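PDB 6SLN: RagA protein from Porphyromonas gingivalis, which probably imports peptides across the outer membrane as a TonB-dependent receptor, a plugged beta-barrel. Local coordinates for residues T174-P177 / N178-E181; A272-L275 / Y276-D280; N874-Y877 / F878-G882. All blocks are in the same frame, centred on the assembly; numbering follows the deposited sequence.

The three contacts follow one another along the chain, each a local turn or helix, and none touches another. Contact 1 lies in the plug domain, where a loop enters strand 180-186 inside the barrel; contacts 2 and 3 lie in long connections between barrel strands. The centres of contacts 1 and 2 are 54 Å apart, and those of contacts 1 and 3 are 43 Å apart, on opposite sides of the chain's centre. Contacts 2 and 3 share one side, with centres 32 Å and nearest atoms about 23 Å apart. Contact 3 (874-877 with 878-882) touches the bound peptide; the nearest atoms of contacts 1 and 3 are about 30 Å apart.

Contact 1. Residues T174-P177 / N178-E181; sequences TMNP and NDFE
Asn176 and Pro177 turn the chain through two successive backbone bonds, Asp179 N to Asn176 O at 3.0 Å and Phe180 N to Pro177 O at 3.1 Å, which make a short 3-10 bend. The side chain of Asn176 joins in: its OD1 accepts a hydrogen bond from Asn178 N at 3.2 Å, from above the amide plane, closing an Asx turn. A chi1 of -178° sets CG trans to the residue's own N, which brings OD1 to the N-H two residues on. The other end of that amide, ND2, is held by Asp315, a residue of barrel strand 309-322. The bend belongs to the plug of this TonB-dependent receptor: it links helix 169-173 to strand 180-186, which lies between 102-106 and 203-208 in the plug's five-stranded mixed sheet, and rests against the inner wall of the barrel. Phe180 folds back over the turn. Its ring takes Pro177 CA on one face, in a CH-pi contact 3.7 Å from the ring centroid and only 13° off the normal, while Pro177 CB reaches CD2 of the same ring at 3.9 Å. Met175 approaches the ring in a different way, with SD at its edge, 5.5 Å from the centroid, as a Met-aromatic contact, and CB at 4.1 Å from CZ. The Asp179 and Asn176 side chains cross at about a right angle; Asp179 OD1 is hydrogen-bonded by Tyr328 and Ser330 of the barrel wall, giving this buried acid two hydroxyl partners.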
# COMPACT_ATOMS: atom_id res chain seq x y z
N THR A 174 -3.56 20.51 -13.06
CA THR A 174 -4.88 19.89 -12.90
C THR A 174 -6.01 20.91 -12.99
O THR A 174 -7.17 20.52 -12.81
CB THR A 174 -4.99 19.13 -11.57
OG1 THR A 174 -5.04 20.05 -10.46
CG2 THR A 174 -3.81 18.14 -11.39
N MET A 175 -5.71 22.17 -13.27
CA MET A 175 -6.70 23.23 -13.37
C MET A 175 -6.95 23.59 -14.82
O MET A 175 -6.06 23.53 -15.67
CB MET A 175 -6.26 24.48 -12.60
CG MET A 175 -5.93 24.30 -11.12
SD MET A 175 -6.05 25.92 -10.31
CE MET A 175 -5.97 25.46 -8.58
N ASN A 176 -8.18 24.00 -15.11
CA ASN A 176 -8.56 24.44 -16.44
C ASN A 176 -8.11 25.88 -16.64
O ASN A 176 -8.67 26.80 -16.03
CB ASN A 176 -10.08 24.27 -16.62
CG ASN A 176 -10.58 24.66 -18.01
OD1 ASN A 176 -9.82 25.09 -18.89
ND2 ASN A 176 -11.88 24.51 -18.21
N PRO A 177 -7.11 26.13 -17.51
CA PRO A 177 -6.56 27.49 -17.63
C PRO A 177 -7.50 28.47 -18.27
O PRO A 177 -7.22 29.68 -18.24
CB PRO A 177 -5.32 27.28 -18.50
CG PRO A 177 -5.21 25.78 -18.72
CD PRO A 177 -6.56 25.22 -18.52
N ASN A 178 -8.60 28.01 -18.87
CA ASN A 178 -9.62 28.93 -19.36
C ASN A 178 -10.33 29.64 -18.23
O ASN A 178 -11.00 30.65 -18.48
CB ASN A 178 -10.64 28.19 -20.20
CG ASN A 178 -10.38 28.36 -21.64
OD1 ASN A 178 -10.28 27.39 -22.37
ND2 ASN A 178 -10.27 29.61 -22.09
N ASP A 179 -10.25 29.10 -17.01
CA ASP A 179 -10.78 29.75 -15.82
C ASP A 179 -9.88 30.88 -15.32
O ASP A 179 -10.28 31.58 -14.39
CB ASP A 179 -10.98 28.73 -14.71
CG ASP A 179 -11.86 27.59 -15.15
OD1 ASP A 179 -12.69 27.82 -16.05
OD2 ASP A 179 -11.74 26.48 -14.60
N PHE A 180 -8.70 31.07 -15.92
CA PHE A 180 -7.75 32.09 -15.51
C PHE A 180 -8.08 33.43 -16.16
O PHE A 180 -8.20 33.53 -17.39
CB PHE A 180 -6.32 31.68 -15.87
CG PHE A 180 -5.85 30.42 -15.20
CD1 PHE A 180 -6.59 29.82 -14.20
CD2 PHE A 180 -4.66 29.83 -15.58
CE1 PHE A 180 -6.14 28.67 -13.59
CE2 PHE A 180 -4.21 28.68 -14.97
CZ PHE A 180 -4.94 28.10 -13.98
N GLU A 181 -8.23 34.46 -15.33
CA GLU A 181 -8.50 35.80 -15.83
C GLU A 181 -7.22 36.49 -16.25
O GLU A 181 -7.12 37.04 -17.35
CB GLU A 181 -9.22 36.63 -14.77
CG GLU A 181 -9.67 37.99 -15.25
CD GLU A 181 -10.49 37.90 -16.51
OE1 GLU A 181 -9.89 37.98 -17.61
OE2 GLU A 181 -11.73 37.75 -16.41

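Contact 2. Residues A272-L275 / Y276-D280; sequences AEDL and YGNYD
Leu275 and Tyr279 lie across one another at a slant where helix 261-276 ends, the methyl CD1 of the leucine 4.0 Å from ring atom CE1. The tyrosine ring is turned with its edge to the backbone of Leu275: the carbonyl oxygen lies in the ring plane, with CD1 of Tyr279 3.3 Å from Leu275 O. That same oxygen takes a hydrogen bond from Asn278 N at 2.9 Å, so the last turn tightens as the chain leaves the helix. Tyr276 takes a different course. With CG anti to its carbonyl carbon (chi1 -82°), its ring projects outward from the helix, CD1 lying 3.5 Å from Ala272 O, and packs on Pro292. The ending is a type I beta turn from Tyr276 to Tyr279, following regular helical bonds such as Tyr276 N to Ala272 O at 3.0 Å. It belongs to the long connection between barrel strands 218-230 and 309-322, whose length is consistent with an extracellular loop. Asn278 faces the helix end, its CB 3.3 Å from Leu275 O, and is exposed, like Glu273 and Asp274. Tyr279 also touches Pro422, and Ala272 touches Tyr415, both of loop segments further along the chain.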
# COMPACT_ATOMS: atom_id res chain seq x y z
N ALA A 272 19.86 -14.04 -36.50
CA ALA A 272 18.48 -13.58 -36.36
C ALA A 272 17.50 -14.72 -36.56
O ALA A 272 16.57 -14.89 -35.77
CB ALA A 272 18.20 -12.45 -37.35
N GLU A 273 17.67 -15.51 -37.62
CA GLU A 273 16.74 -16.61 -37.83
C GLU A 273 16.90 -17.67 -36.75
O GLU A 273 15.91 -18.25 -36.30
CB GLU A 273 16.90 -17.20 -39.24
CG GLU A 273 18.07 -18.11 -39.46
CD GLU A 273 17.67 -19.55 -39.36
OE1 GLU A 273 16.66 -19.92 -39.99
OE2 GLU A 273 18.34 -20.31 -38.65
N ASP A 274 18.12 -17.90 -36.28
CA ASP A 274 18.30 -18.88 -35.22
C ASP A 274 17.60 -18.43 -33.93
O ASP A 274 16.97 -19.25 -33.25
CB ASP A 274 19.78 -19.14 -34.97
CG ASP A 274 20.01 -20.16 -33.88
OD1 ASP A 274 20.39 -19.75 -32.76
OD2 ASP A 274 19.78 -21.37 -34.11
N LEU A 275 17.68 -17.15 -33.60
CA LEU A 275 17.00 -16.67 -32.40
C LEU A 275 15.49 -16.77 -32.55
O LEU A 275 14.82 -17.35 -31.69
CB LEU A 275 17.41 -15.24 -32.09
CG LEU A 275 16.78 -14.78 -30.79
CD1 LEU A 275 17.23 -15.73 -29.70
CD2 LEU A 275 17.16 -13.33 -30.46
N TYR A 276 14.93 -16.19 -33.62
CA TYR A 276 13.49 -16.26 -33.80
C TYR A 276 13.01 -17.71 -33.83
O TYR A 276 11.89 -18.00 -33.39
CB TYR A 276 13.04 -15.54 -35.07
CG TYR A 276 12.91 -14.05 -34.91
CD1 TYR A 276 13.84 -13.34 -34.18
CD2 TYR A 276 11.85 -13.36 -35.50
CE1 TYR A 276 13.75 -11.95 -34.05
CE2 TYR A 276 11.74 -11.98 -35.36
CZ TYR A 276 12.70 -11.28 -34.63
OH TYR A 276 12.64 -9.91 -34.48
N GLY A 277 13.86 -18.62 -34.31
CA GLY A 277 13.53 -20.04 -34.35
C GLY A 277 13.30 -20.66 -32.99
O GLY A 277 12.86 -21.81 -32.91
N ASN A 278 13.60 -19.93 -31.92
CA ASN A 278 13.42 -20.41 -30.57
C ASN A 278 12.13 -19.92 -29.95
O ASN A 278 11.98 -19.97 -28.73
CB ASN A 278 14.62 -20.00 -29.70
CG ASN A 278 15.89 -20.75 -30.05
OD1 ASN A 278 15.87 -21.97 -30.25
ND2 ASN A 278 16.99 -20.02 -30.14
N TYR A 279 11.20 -19.40 -30.75
CA TYR A 279 9.93 -18.91 -30.23
C TYR A 279 8.83 -19.38 -31.15
O TYR A 279 8.86 -19.11 -32.35
CB TYR A 279 9.93 -17.38 -30.09
CG TYR A 279 11.04 -16.91 -29.17
CD1 TYR A 279 12.34 -16.73 -29.65
CD2 TYR A 279 10.81 -16.65 -27.82
CE1 TYR A 279 13.35 -16.33 -28.84
CE2 TYR A 279 11.85 -16.22 -26.98
CZ TYR A 279 13.12 -16.07 -27.51
OH TYR A 279 14.18 -15.66 -26.75
N ASP A 280 7.88 -20.11 -30.58
CA ASP A 280 6.70 -20.50 -31.34
C ASP A 280 6.05 -19.28 -31.96
O ASP A 280 5.58 -19.34 -33.10
CB ASP A 280 5.72 -21.25 -30.44
CG ASP A 280 6.34 -22.49 -29.83
OD1 ASP A 280 7.30 -23.00 -30.45
OD2 ASP A 280 5.88 -22.94 -28.75

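Contact 3. Residues N874-Y877 / F878-G882; sequences NDRY and FTENG
Tyr877 and Phe878, neighbours on the short helix 874-879 that follows barrel strand 857-873, form a T-shaped pair on its buried side. The edge of Tyr877 points at the face of Phe878, CD1 standing over the ring's centre; the centroids are 5.5 Å apart and the planes at 86°. CD2 of Phe878 reaches Asn874 O at 3.4 Å, while Phe392 adds another edge-to-face partner and Tyr385 meets the same ring. Asn881, its OD1 hydrogen-bonded by Gly883 N, sets ND2 over a face of the Tyr877 ring, and Phe916 stacks on that ring. This side also reaches the bound peptide: Asn874 ND2 hydrogen-bonds its backbone, and Tyr877 and Phe878 pack on it. In the backbone, Asp875 O accepts from both Phe878 N and Thr879 N, at 2.8 and 3.0 Å. The more open side is polar and partly exposed. Here Arg876 and Glu880, the latter just past the helix end, run side by side; a bend at chi3 (33°) turns the guanidinium edge toward the carboxylate, while NH1 bridges to Glu922. The grip is side-on: Arg876 NH2 to Glu880 OE1 is 3.3 Å, and Arg876 NE meets Glu880 OE2 at 2.6 Å, from above the carboxylate plane.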
# COMPACT_ATOMS: atom_id res chain seq x y z
N ASN A 874 25.43 15.70 -26.20
CA ASN A 874 25.91 14.38 -25.84
C ASN A 874 25.66 13.37 -26.95
O ASN A 874 26.48 12.46 -27.14
CB ASN A 874 25.24 13.93 -24.56
CG ASN A 874 26.12 13.10 -23.68
OD1 ASN A 874 25.96 13.11 -22.47
ND2 ASN A 874 27.04 12.36 -24.27
N ASP A 875 24.53 13.49 -27.66
CA ASP A 875 24.21 12.56 -28.75
C ASP A 875 25.37 12.49 -29.73
O ASP A 875 25.78 11.40 -30.16
CB ASP A 875 22.95 12.99 -29.50
CG ASP A 875 21.67 12.48 -28.86
OD1 ASP A 875 21.72 11.95 -27.73
OD2 ASP A 875 20.60 12.65 -29.49
N ARG A 876 25.92 13.65 -30.10
CA ARG A 876 27.00 13.66 -31.06
C ARG A 876 28.25 12.97 -30.53
O ARG A 876 29.11 12.59 -31.33
CB ARG A 876 27.30 15.10 -31.53
CG ARG A 876 26.17 15.68 -32.38
CD ARG A 876 26.47 17.02 -33.04
NE ARG A 876 27.87 17.14 -33.38
CZ ARG A 876 28.70 18.00 -32.79
NH1 ARG A 876 28.24 18.81 -31.85
NH2 ARG A 876 29.98 18.06 -33.13
N TYR A 877 28.36 12.73 -29.22
CA TYR A 877 29.48 11.92 -28.74
C TYR A 877 29.36 10.49 -29.22
O TYR A 877 30.38 9.79 -29.31
CB TYR A 877 29.58 11.97 -27.20
CG TYR A 877 30.63 11.05 -26.62
CD1 TYR A 877 30.33 9.74 -26.25
CD2 TYR A 877 31.93 11.47 -26.45
CE1 TYR A 877 31.30 8.90 -25.73
CE2 TYR A 877 32.90 10.64 -25.93
CZ TYR A 877 32.58 9.36 -25.57
OH TYR A 877 33.56 8.54 -25.05
N PHE A 878 28.15 10.04 -29.54
CA PHE A 878 27.92 8.72 -30.10
C PHE A 878 27.92 8.76 -31.62
O PHE A 878 28.62 7.98 -32.26
CB PHE A 878 26.61 8.17 -29.57
CG PHE A 878 26.60 8.03 -28.10
CD1 PHE A 878 27.05 6.87 -27.51
CD2 PHE A 878 26.16 9.08 -27.29
CE1 PHE A 878 27.07 6.74 -26.14
CE2 PHE A 878 26.17 8.96 -25.92
CZ PHE A 878 26.62 7.80 -25.34
N THR A 879 27.16 9.69 -32.21
CA THR A 879 27.01 9.67 -33.66
C THR A 879 28.29 10.06 -34.40
O THR A 879 28.42 9.74 -35.59
CB THR A 879 25.88 10.59 -34.07
OG1 THR A 879 26.10 11.88 -33.49
CG2 THR A 879 24.58 10.05 -33.58
N GLU A 880 29.24 10.74 -33.76
CA GLU A 880 30.48 11.07 -34.45
C GLU A 880 31.67 10.31 -33.89
O GLU A 880 32.82 10.64 -34.21
CB GLU A 880 30.71 12.58 -34.42
CG GLU A 880 29.58 13.32 -35.10
CD GLU A 880 29.70 14.81 -35.01
OE1 GLU A 880 30.79 15.29 -34.66
OE2 GLU A 880 28.69 15.50 -35.28
N ASN A 881 31.42 9.27 -33.10
CA ASN A 881 32.49 8.48 -32.50
C ASN A 881 33.04 7.46 -33.50
O ASN A 881 32.36 6.48 -33.84
CB ASN A 881 31.97 7.78 -31.25
CG ASN A 881 33.09 7.21 -30.40
OD1 ASN A 881 34.05 6.62 -30.92
ND2 ASN A 881 32.96 7.37 -29.09
N GLY A 882 34.27 7.68 -33.95
CA GLY A 882 34.96 6.72 -34.78
C GLY A 882 35.86 5.72 -34.07
O GLY A 882 36.51 4.91 -34.74